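Local coordinates for Spermidine/putrescine ABC transporter, periplasmic binding protein (Treponema pallidum, PDB 2V84), which probably binds polyamines such as spermidine and putrescine in the periplasm and serves as the receptor of an ABC transporter, at residues A[269-272]-A[273-276]; A[94-98]-A[99-103]; A[55-58]-A[59-62]. One frame throughout, in Å; residues are numbered along the deposited sequence.

Interaction 1 (A[269-272]-A[273-276]); sequences RDLA and HAFI
The carbonyl oxygen of Arg269 is gripped twice by one residue, His273, a single helical turn further on. The backbone N of His273 donates to Arg269 O at 3.0 Å as an ordinary i+4 helix bond, while ring atom ND1 donates to the same Arg269 O at 2.6 Å and nearly straight (169°). The two donors come to the carbonyl from opposite faces of its plane. ND1 stands well above that plane and not on a lone pair, yet the oxygen lies almost exactly in the plane of the imidazole. The ring owes this place to a chi1 of -73°, which sets CG beside its own backbone N and folds the imidazole back along the helix toward the first turn.

Arg269 runs alongside the histidine, both side chains pointing the same way. A bend at chi3 brings the guanidinium round until His273 CE1 lies over one of its faces, off-centre toward the rim and 3.5 Å from Arg269 NH2. The guanidinium and imidazole planes are steeply inclined, 71° apart, so this is not a stack. The outer nitrogens of Arg269 are taken by Glu94 and the carbonyl of Lys95.

These residues make up the first two turns of helix 269-279, and the other backbone bonds follow the regular i to i+4 pattern: Ala274 N to Asp270 O, Phe275 N to Leu271 O, Ile276 N to Ala272 O. Ala274 CB also touches Asp270 O at 3.3 Å, and Ile276 CG1 rests on Ala272 O.

With ND1 donating to a carbonyl and NE2 bonded to the backbone N of Asp97, itself a donor, the imidazole is probably neutral with its proton on ND1, and its rotation is fixed at both nitrogens.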
ATOM      1  N   ARG A 269       2.100  14.273 -21.563  1.00 30.79           N
ATOM      2  CA  ARG A 269       2.368  12.832 -21.582  1.00 30.23           C
ATOM      3  C   ARG A 269       3.861  12.545 -21.687  1.00 30.90           C
ATOM      4  O   ARG A 269       4.351  11.579 -21.111  1.00 31.42           O
ATOM      5  CB  ARG A 269       1.593  12.135 -22.708  1.00 30.62           C
ATOM      6  CG  ARG A 269       0.082  12.007 -22.456  1.00 29.08           C
ATOM      7  CD  ARG A 269      -0.651  11.458 -23.672  1.00 28.94           C
ATOM      8  NE  ARG A 269      -0.062  10.204 -24.158  1.00 28.04           N
ATOM      9  CZ  ARG A 269      -0.326   8.990 -23.665  1.00 26.44           C
ATOM     10  NH1 ARG A 269      -1.195   8.832 -22.677  1.00 27.29           N
ATOM     11  NH2 ARG A 269       0.275   7.913 -24.175  1.00 23.15           N
ATOM     12  N   ASP A 270       4.589  13.387 -22.418  1.00 31.57           N
ATOM     13  CA  ASP A 270       6.042  13.206 -22.573  1.00 31.68           C
ATOM     14  C   ASP A 270       6.800  13.251 -21.238  1.00 30.73           C
ATOM     15  O   ASP A 270       7.663  12.421 -20.983  1.00 30.06           O
ATOM     16  CB  ASP A 270       6.597  14.250 -23.537  1.00 32.42           C
ATOM     17  CG  ASP A 270       6.007  14.123 -24.936  1.00 34.16           C
ATOM     18  OD1 ASP A 270       5.826  12.985 -25.418  1.00 37.62           O
ATOM     19  OD2 ASP A 270       5.722  15.177 -25.544  1.00 39.21           O
ATOM     20  N   LEU A 271       6.465  14.215 -20.386  1.00 30.04           N
ATOM     21  CA  LEU A 271       7.080  14.248 -19.062  1.00 30.01           C
ATOM     22  C   LEU A 271       6.542  13.166 -18.135  1.00 29.49           C
ATOM     23  O   LEU A 271       7.257  12.694 -17.252  1.00 30.99           O
ATOM     24  CB  LEU A 271       6.948  15.625 -18.400  1.00 29.63           C
ATOM     25  CG  LEU A 271       8.079  16.610 -18.677  1.00 30.65           C
ATOM     26  CD1 LEU A 271       7.824  17.862 -17.869  1.00 30.19           C
ATOM     27  CD2 LEU A 271       9.429  16.020 -18.342  1.00 30.39           C
ATOM     28  N   ALA A 272       5.286  12.770 -18.316  1.00 28.94           N
ATOM     29  CA  ALA A 272       4.732  11.675 -17.513  1.00 27.32           C
ATOM     30  C   ALA A 272       5.503  10.377 -17.748  1.00 26.75           C
ATOM     31  O   ALA A 272       5.877   9.694 -16.805  1.00 26.09           O
ATOM     32  CB  ALA A 272       3.266  11.481 -17.805  1.00 27.65           C
ATOM     33  N   HIS A 273       5.766  10.055 -19.004  1.00 25.16           N
ATOM     34  CA  HIS A 273       6.509   8.832 -19.321  1.00 25.42           C
ATOM     35  C   HIS A 273       7.956   8.949 -18.830  1.00 24.69           C
ATOM     36  O   HIS A 273       8.540   7.980 -18.348  1.00 24.03           O
ATOM     37  CB  HIS A 273       6.518   8.596 -20.835  1.00 24.33           C
ATOM     38  CG  HIS A 273       5.205   8.138 -21.394  1.00 25.80           C
ATOM     39  ND1 HIS A 273       4.189   9.007 -21.715  1.00 26.96           N
ATOM     40  CD2 HIS A 273       4.741   6.898 -21.680  1.00 25.15           C
ATOM     41  CE1 HIS A 273       3.166   8.328 -22.207  1.00 27.48           C
ATOM     42  NE2 HIS A 273       3.473   7.047 -22.187  1.00 24.48           N
ATOM     43  N   ALA A 274       8.522  10.146 -18.962  1.00 24.41           N
ATOM     44  CA  ALA A 274       9.916  10.386 -18.633  1.00 24.57           C
ATOM     45  C   ALA A 274      10.124  10.235 -17.143  1.00 24.77           C
ATOM     46  O   ALA A 274      11.173   9.766 -16.692  1.00 25.49           O
ATOM     47  CB  ALA A 274      10.349  11.782 -19.102  1.00 24.27           C
ATOM     48  N   PHE A 275       9.121  10.624 -16.373  1.00 25.18           N
ATOM     49  CA  PHE A 275       9.230  10.469 -14.941  1.00 25.15           C
ATOM     50  C   PHE A 275       9.121   9.021 -14.494  1.00 24.58           C
ATOM     51  O   PHE A 275       9.896   8.586 -13.650  1.00 24.93           O
ATOM     52  CB  PHE A 275       8.244  11.354 -14.191  1.00 26.63           C
ATOM     53  CG  PHE A 275       8.462  11.328 -12.708  1.00 28.55           C
ATOM     54  CD1 PHE A 275       9.376  12.196 -12.111  1.00 28.59           C
ATOM     55  CD2 PHE A 275       7.794  10.394 -11.911  1.00 29.70           C
ATOM     56  CE1 PHE A 275       9.602  12.152 -10.734  1.00 29.91           C
ATOM     57  CE2 PHE A 275       8.015  10.341 -10.533  1.00 30.08           C
ATOM     58  CZ  PHE A 275       8.918  11.224  -9.946  1.00 29.56           C
ATOM     59  N   ILE A 276       8.210   8.247 -15.088  1.00 23.65           N
ATOM     60  CA  ILE A 276       8.118   6.825 -14.770  1.00 23.24           C
ATOM     61  C   ILE A 276       9.438   6.134 -15.127  1.00 23.91           C
ATOM     62  O   ILE A 276       9.957   5.308 -14.366  1.00 24.06           O
ATOM     63  CB  ILE A 276       6.939   6.143 -15.563  1.00 23.02           C
ATOM     64  CG1 ILE A 276       5.596   6.822 -15.215  1.00 23.58           C
ATOM     65  CG2 ILE A 276       6.892   4.629 -15.298  1.00 22.18           C
ATOM     66  CD1 ILE A 276       4.424   6.382 -16.118  1.00 22.80           C
TER

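Interaction 2 (A[94-98]-A[99-103]); sequences EKIDL and SKIPN
The Asp97 carboxylate receives the backbone N and the hydroxyl of Ser99 and the aliphatic chain of Lys100, all on one and the same face. Asp97 OD1 takes both bonds: Ser99 OG donates at 2.7 Å to Asp97 OD1 from the syn side, 31° out of the carboxylate plane, and Ser99 N reaches that oxygen at 3.1 Å from higher above it. Next to them Lys100 CG comes within 3.7 Å of Asp97 OD2, with CD following close behind. The carboxylate gets there because CG of Asp97 is anti to its backbone N (chi1 178°), which swings it forward over the turn. Ser99 answers by holding OG between its own N and carbonyl carbon.

The bond from Asp97 OD1 to the N two residues on makes an Asx turn, here laid over the start of a short 3-10 segment in the loop between strand 93-94 and helix 109-114. Two successive i to i+3 backbone bonds carry the 3-10 turn: Lys100 N to Asp97 O at 3.0 Å, then Ile101 N to Leu98 O at the same length but from far above the carbonyl plane. Asp97 thus serves the turn with both its side chain and its main chain, and its own N is bonded to the imidazole of His273.

Lys100 continues fully extended past the carboxylate. Its NZ, 4.7 Å from Asp97 OD2, forms its salt bridge with Asp270 instead, though the nearby aspartate should still favour its positive charge.

On the inner side of the turn Ile96 and Ile101 cross obliquely. Ile96 CG2 presses on Ile101 CD1 at 3.5 Å, tighter than usual for two methyl groups, and Leu98 CD2 approaches that same Ile101 CD1 more loosely. Both isoleucines also pack on His273 of helix 269-279.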
ATOM      1  N   GLU A  94      -5.369   6.831 -19.461  1.00 27.64           N
ATOM      2  CA  GLU A  94      -4.881   6.832 -20.857  1.00 26.67           C
ATOM      3  C   GLU A  94      -3.912   5.708 -21.065  1.00 26.10           C
ATOM      4  O   GLU A  94      -3.215   5.335 -20.121  1.00 24.18           O
ATOM      5  CB  GLU A  94      -4.184   8.143 -21.198  1.00 27.50           C
ATOM      6  CG  GLU A  94      -5.134   9.316 -21.113  1.00 27.06           C
ATOM      7  CD  GLU A  94      -4.606  10.565 -21.764  1.00 31.66           C
ATOM      8  OE1 GLU A  94      -3.408  10.620 -22.090  1.00 34.31           O
ATOM      9  OE2 GLU A  94      -5.402  11.511 -21.957  1.00 34.40           O
ATOM     10  N   LYS A  95      -3.904   5.152 -22.277  1.00 24.85           N
ATOM     11  CA  LYS A  95      -2.901   4.135 -22.638  1.00 25.52           C
ATOM     12  C   LYS A  95      -1.502   4.708 -22.482  1.00 25.81           C
ATOM     13  O   LYS A  95      -1.254   5.874 -22.789  1.00 26.79           O
ATOM     14  CB  LYS A  95      -3.138   3.605 -24.073  1.00 24.05           C
ATOM     15  CG  LYS A  95      -4.409   2.750 -24.188  1.00 23.83           C
ATOM     16  CD  LYS A  95      -4.536   2.070 -25.562  1.00 25.30           C
ATOM     17  CE  LYS A  95      -5.828   1.235 -25.650  1.00 23.96           C
ATOM     18  NZ  LYS A  95      -5.931   0.578 -26.979  1.00 29.01           N
ATOM     19  N   ILE A  96      -0.588   3.874 -22.008  1.00 26.48           N
ATOM     20  CA  ILE A  96       0.800   4.240 -21.807  1.00 26.33           C
ATOM     21  C   ILE A  96       1.616   3.713 -22.985  1.00 27.19           C
ATOM     22  O   ILE A  96       1.360   2.620 -23.483  1.00 26.65           O
ATOM     23  CB  ILE A  96       1.321   3.665 -20.457  1.00 26.23           C
ATOM     24  CG1 ILE A  96       0.556   4.352 -19.311  1.00 25.14           C
ATOM     25  CG2 ILE A  96       2.828   3.871 -20.318  1.00 26.08           C
ATOM     26  CD1 ILE A  96       0.901   3.870 -17.895  1.00 25.37           C
ATOM     27  N   ASP A  97       2.546   4.535 -23.467  1.00 27.81           N
ATOM     28  CA  ASP A  97       3.451   4.168 -24.549  1.00 27.89           C
ATOM     29  C   ASP A  97       4.722   3.620 -23.930  1.00 27.87           C
ATOM     30  O   ASP A  97       5.599   4.380 -23.501  1.00 27.67           O
ATOM     31  CB  ASP A  97       3.752   5.388 -25.445  1.00 27.82           C
ATOM     32  CG  ASP A  97       4.729   5.074 -26.558  1.00 29.43           C
ATOM     33  OD1 ASP A  97       5.091   3.889 -26.761  1.00 30.78           O
ATOM     34  OD2 ASP A  97       5.160   6.016 -27.247  1.00 30.96           O
ATOM     35  N   LEU A  98       4.816   2.299 -23.865  1.00 28.18           N
ATOM     36  CA  LEU A  98       5.913   1.684 -23.138  1.00 28.88           C
ATOM     37  C   LEU A  98       7.258   1.860 -23.838  1.00 29.28           C
ATOM     38  O   LEU A  98       8.310   1.633 -23.226  1.00 28.62           O
ATOM     39  CB  LEU A  98       5.636   0.205 -22.859  1.00 29.59           C
ATOM     40  CG  LEU A  98       4.461  -0.154 -21.937  1.00 29.16           C
ATOM     41  CD1 LEU A  98       4.350  -1.684 -21.867  1.00 30.02           C
ATOM     42  CD2 LEU A  98       4.581   0.473 -20.551  1.00 28.12           C
ATOM     43  N   SER A  99       7.225   2.281 -25.108  1.00 29.31           N
ATOM     44  CA  SER A  99       8.476   2.498 -25.841  1.00 29.28           C
ATOM     45  C   SER A  99       9.189   3.707 -25.229  1.00 29.07           C
ATOM     46  O   SER A  99      10.403   3.849 -25.366  1.00 29.67           O
ATOM     47  CB  SER A  99       8.252   2.685 -27.352  1.00 29.22           C
ATOM     48  OG  SER A  99       7.606   3.918 -27.624  1.00 29.56           O
ATOM     49  N   LYS A 100       8.446   4.543 -24.508  1.00 27.62           N
ATOM     50  CA  LYS A 100       9.043   5.721 -23.870  1.00 26.75           C
ATOM     51  C   LYS A 100       9.467   5.424 -22.428  1.00 25.99           C
ATOM     52  O   LYS A 100       9.920   6.313 -21.695  1.00 25.22           O
ATOM     53  CB  LYS A 100       8.083   6.894 -23.919  1.00 26.85           C
ATOM     54  CG  LYS A 100       7.929   7.483 -25.331  1.00 29.25           C
ATOM     55  CD  LYS A 100       7.039   8.711 -25.306  1.00 34.58           C
ATOM     56  CE  LYS A 100       7.111   9.420 -26.655  1.00 37.79           C
ATOM     57  NZ  LYS A 100       6.136  10.547 -26.741  1.00 40.63           N
ATOM     58  N   ILE A 101       9.306   4.169 -22.031  1.00 25.44           N
ATOM     59  CA  ILE A 101       9.675   3.732 -20.689  1.00 24.99           C
ATOM     60  C   ILE A 101      10.498   2.450 -20.764  1.00 24.73           C
ATOM     61  O   ILE A 101      10.084   1.430 -20.242  1.00 24.80           O
ATOM     62  CB  ILE A 101       8.442   3.490 -19.789  1.00 25.15           C
ATOM     63  CG1 ILE A 101       7.465   4.663 -19.880  1.00 23.71           C
ATOM     64  CG2 ILE A 101       8.891   3.298 -18.329  1.00 24.66           C
ATOM     65  CD1 ILE A 101       6.110   4.363 -19.219  1.00 25.92           C
ATOM     66  N   PRO A 102      11.681   2.507 -21.396  1.00 24.68           N
ATOM     67  CA  PRO A 102      12.482   1.292 -21.558  1.00 24.13           C
ATOM     68  C   PRO A 102      12.818   0.599 -20.225  1.00 24.11           C
ATOM     69  O   PRO A 102      13.023  -0.624 -20.210  1.00 24.83           O
ATOM     70  CB  PRO A 102      13.745   1.798 -22.258  1.00 23.58           C
ATOM     71  CG  PRO A 102      13.795   3.255 -21.956  1.00 24.36           C
ATOM     72  CD  PRO A 102      12.352   3.666 -22.004  1.00 25.28           C
ATOM     73  N   ASN A 103      12.870   1.365 -19.129  1.00 24.29           N
ATOM     74  CA  ASN A 103      13.209   0.824 -17.798  1.00 24.34           C
ATOM     75  C   ASN A 103      12.113  -0.059 -17.190  1.00 25.20           C
ATOM     76  O   ASN A 103      12.290  -0.658 -16.116  1.00 25.59           O
ATOM     77  CB  ASN A 103      13.574   1.957 -16.833  1.00 24.44           C
ATOM     78  CG  ASN A 103      14.857   2.657 -17.217  1.00 23.50           C
ATOM     79  OD1 ASN A 103      15.725   2.048 -17.824  1.00 23.45           O
ATOM     80  ND2 ASN A 103      14.973   3.951 -16.887  1.00 23.71           N
TER

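Interaction 3 (A[55-58]-A[59-62]); sequences DDYA and SNED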
ATOM      1  N   ASP A  55       0.859  17.510  -5.973  1.00 34.98           N
ATOM      2  CA  ASP A  55      -0.287  17.613  -5.076  1.00 35.48           C
ATOM      3  C   ASP A  55      -0.492  16.265  -4.388  1.00 35.73           C
ATOM      4  O   ASP A  55      -0.572  15.228  -5.058  1.00 36.12           O
ATOM      5  CB  ASP A  55      -1.544  18.019  -5.844  1.00 35.50           C
ATOM      6  CG  ASP A  55      -1.444  19.421  -6.461  1.00 36.37           C
ATOM      7  OD1 ASP A  55      -0.769  20.310  -5.891  1.00 37.34           O
ATOM      8  OD2 ASP A  55      -2.063  19.636  -7.518  1.00 37.03           O
ATOM      9  N   ASP A  56      -0.565  16.271  -3.060  1.00 36.10           N
ATOM     10  CA  ASP A  56      -0.736  15.018  -2.319  1.00 36.25           C
ATOM     11  C   ASP A  56      -2.198  14.700  -2.008  1.00 36.20           C
ATOM     12  O   ASP A  56      -3.063  15.564  -2.083  1.00 37.47           O
ATOM     13  CB  ASP A  56       0.150  14.961  -1.055  1.00 36.37           C
ATOM     14  CG  ASP A  56      -0.105  16.103  -0.092  1.00 36.64           C
ATOM     15  OD1 ASP A  56       0.182  17.272  -0.439  1.00 35.90           O
ATOM     16  OD2 ASP A  56      -0.552  15.825   1.047  1.00 38.78           O
ATOM     17  N   TYR A  57      -2.465  13.437  -1.691  1.00 35.66           N
ATOM     18  CA  TYR A  57      -3.787  13.010  -1.258  1.00 35.12           C
ATOM     19  C   TYR A  57      -3.638  11.988  -0.160  1.00 35.03           C
ATOM     20  O   TYR A  57      -2.605  11.312  -0.067  1.00 35.74           O
ATOM     21  CB  TYR A  57      -4.651  12.480  -2.416  1.00 33.65           C
ATOM     22  CG  TYR A  57      -4.047  11.366  -3.279  1.00 33.00           C
ATOM     23  CD1 TYR A  57      -4.041  10.020  -2.863  1.00 33.03           C
ATOM     24  CD2 TYR A  57      -3.516  11.664  -4.526  1.00 31.09           C
ATOM     25  CE1 TYR A  57      -3.491   8.997  -3.704  1.00 31.72           C
ATOM     26  CE2 TYR A  57      -2.978  10.658  -5.361  1.00 31.66           C
ATOM     27  CZ  TYR A  57      -2.971   9.341  -4.942  1.00 32.74           C
ATOM     28  OH  TYR A  57      -2.432   8.383  -5.789  1.00 30.46           O
ATOM     29  N   ALA A  58      -4.662  11.889   0.678  1.00 35.04           N
ATOM     30  CA  ALA A  58      -4.605  11.038   1.862  1.00 34.94           C
ATOM     31  C   ALA A  58      -5.304   9.684   1.693  1.00 34.62           C
ATOM     32  O   ALA A  58      -5.272   8.851   2.610  1.00 34.94           O
ATOM     33  CB  ALA A  58      -5.148  11.797   3.077  1.00 34.85           C
ATOM     34  N   SER A  59      -5.919   9.465   0.528  1.00 34.12           N
ATOM     35  CA  SER A  59      -6.583   8.199   0.203  1.00 33.42           C
ATOM     36  C   SER A  59      -6.856   8.084  -1.294  1.00 34.04           C
ATOM     37  O   SER A  59      -6.984   9.099  -1.988  1.00 34.55           O
ATOM     38  CB  SER A  59      -7.897   8.052   0.974  1.00 33.75           C
ATOM     39  OG  SER A  59      -8.975   8.603   0.254  1.00 28.86           O
ATOM     40  N   ASN A  60      -6.992   6.857  -1.787  1.00 33.98           N
ATOM     41  CA  ASN A  60      -7.410   6.656  -3.182  1.00 34.13           C
ATOM     42  C   ASN A  60      -8.835   7.089  -3.481  1.00 34.71           C
ATOM     43  O   ASN A  60      -9.174   7.345  -4.620  1.00 34.94           O
ATOM     44  CB  ASN A  60      -7.170   5.219  -3.637  1.00 33.98           C
ATOM     45  CG  ASN A  60      -5.729   4.980  -4.033  1.00 33.17           C
ATOM     46  OD1 ASN A  60      -5.065   5.869  -4.553  1.00 34.23           O
ATOM     47  ND2 ASN A  60      -5.237   3.791  -3.778  1.00 35.46           N
ATOM     48  N   GLU A  61      -9.687   7.161  -2.456  0.50 35.02           N
ATOM     49  CA  GLU A  61     -11.024   7.736  -2.643  0.50 35.05           C
ATOM     50  C   GLU A  61     -10.877   9.191  -3.046  0.50 35.22           C
ATOM     51  O   GLU A  61     -11.482   9.645  -4.017  0.50 35.04           O
ATOM     52  CB  GLU A  61     -11.874   7.638  -1.369  0.50 35.08           C
ATOM     53  CG  GLU A  61     -12.549   6.293  -1.158  0.50 34.88           C
ATOM     54  CD  GLU A  61     -13.420   5.869  -2.323  0.50 34.44           C
ATOM     55  OE1 GLU A  61     -13.947   6.745  -3.045  0.50 33.92           O
ATOM     56  OE2 GLU A  61     -13.576   4.646  -2.514  0.50 34.82           O
ATOM     57  N   ASP A  62     -10.045   9.908  -2.294  1.00 35.60           N
ATOM     58  CA  ASP A  62      -9.801  11.343  -2.538  1.00 35.75           C
ATOM     59  C   ASP A  62      -9.166  11.620  -3.919  1.00 35.70           C
ATOM     60  O   ASP A  62      -9.592  12.516  -4.649  1.00 36.04           O
ATOM     61  CB  ASP A  62      -8.870  11.887  -1.449  1.00 36.20           C
ATOM     62  CG  ASP A  62      -9.579  12.149  -0.138  1.00 36.52           C
ATOM     63  OD1 ASP A  62     -10.832  12.231  -0.123  1.00 38.44           O
ATOM     64  OD2 ASP A  62      -8.875  12.279   0.891  1.00 39.23           O
TER
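Tyr57 and Asn60 stand near each other where a strand gives way to a helix, the phenol ring and the amide crossing at an angle, their planes 47° apart. The approach is along the CE1 side of the ring, so the two flat groups neither stack nor meet squarely. Tyr57 takes this stance from a chi1 of 54°, which puts CG between the backbone N and the carbonyl carbon and aims the ring at the next turn of chain. There Tyr57 CD1 touches Ser59 O at 3.2 Å, the oxygen lying obliquely to the ring, while Ser59 N sits at the ring's edge, close to its plane. Elsewhere the tyrosine meets Tyr30 edge-to-face and also contacts Trp32.

Ser59 turns the other way, into the helix. Its OG accepts from Asp62 N at 3.1 Å in a nearly straight bond (167°), making Ser59 the N-cap of helix 60-67. Asp62 is directed back at the strand end, its CB 4.4 Å from Tyr57 CB and its OD2 4.3 Å from Ala58 CB. The carboxylate makes no return bond to Ser59 N, which is buried and lacks a partner, so the capping box is not completed. A negative charge in this first turn should nonetheless suit the helix dipole.

The Asn60 side chain lies about 3 Å from a bound MES molecule, probably from the crystallisation medium, and that of Ser59 about 7 Å from Asp165, a predicted spermidine-binding residue. A parallel strand leading into a helix beside a probable ligand cleft is consistent with the type II periplasmic binding protein fold.

In the fold
Interactions 1 and 2 form one patch, their centres 9 Å apart, with the 94-103 loop fastened to the first turns of helix 269-279. Asp270 OD1 and Lys100 NZ make a salt bridge of 2.8 Å, Arg269 NH2 probably bonds to Lys95 O at 2.9 Å, and the His273 ring packs against two isoleucines, CD2 lying 3.8 Å from Ile101 CD1. This patch is away from the predicted spermidine site. Interaction 3 stands apart: its centre is 21 Å from that of interaction 1 and 24 Å from that of interaction 2, with nearest atoms about 11 and 13 Å apart. It is the one beside the bound MES and near the predicted spermidine site.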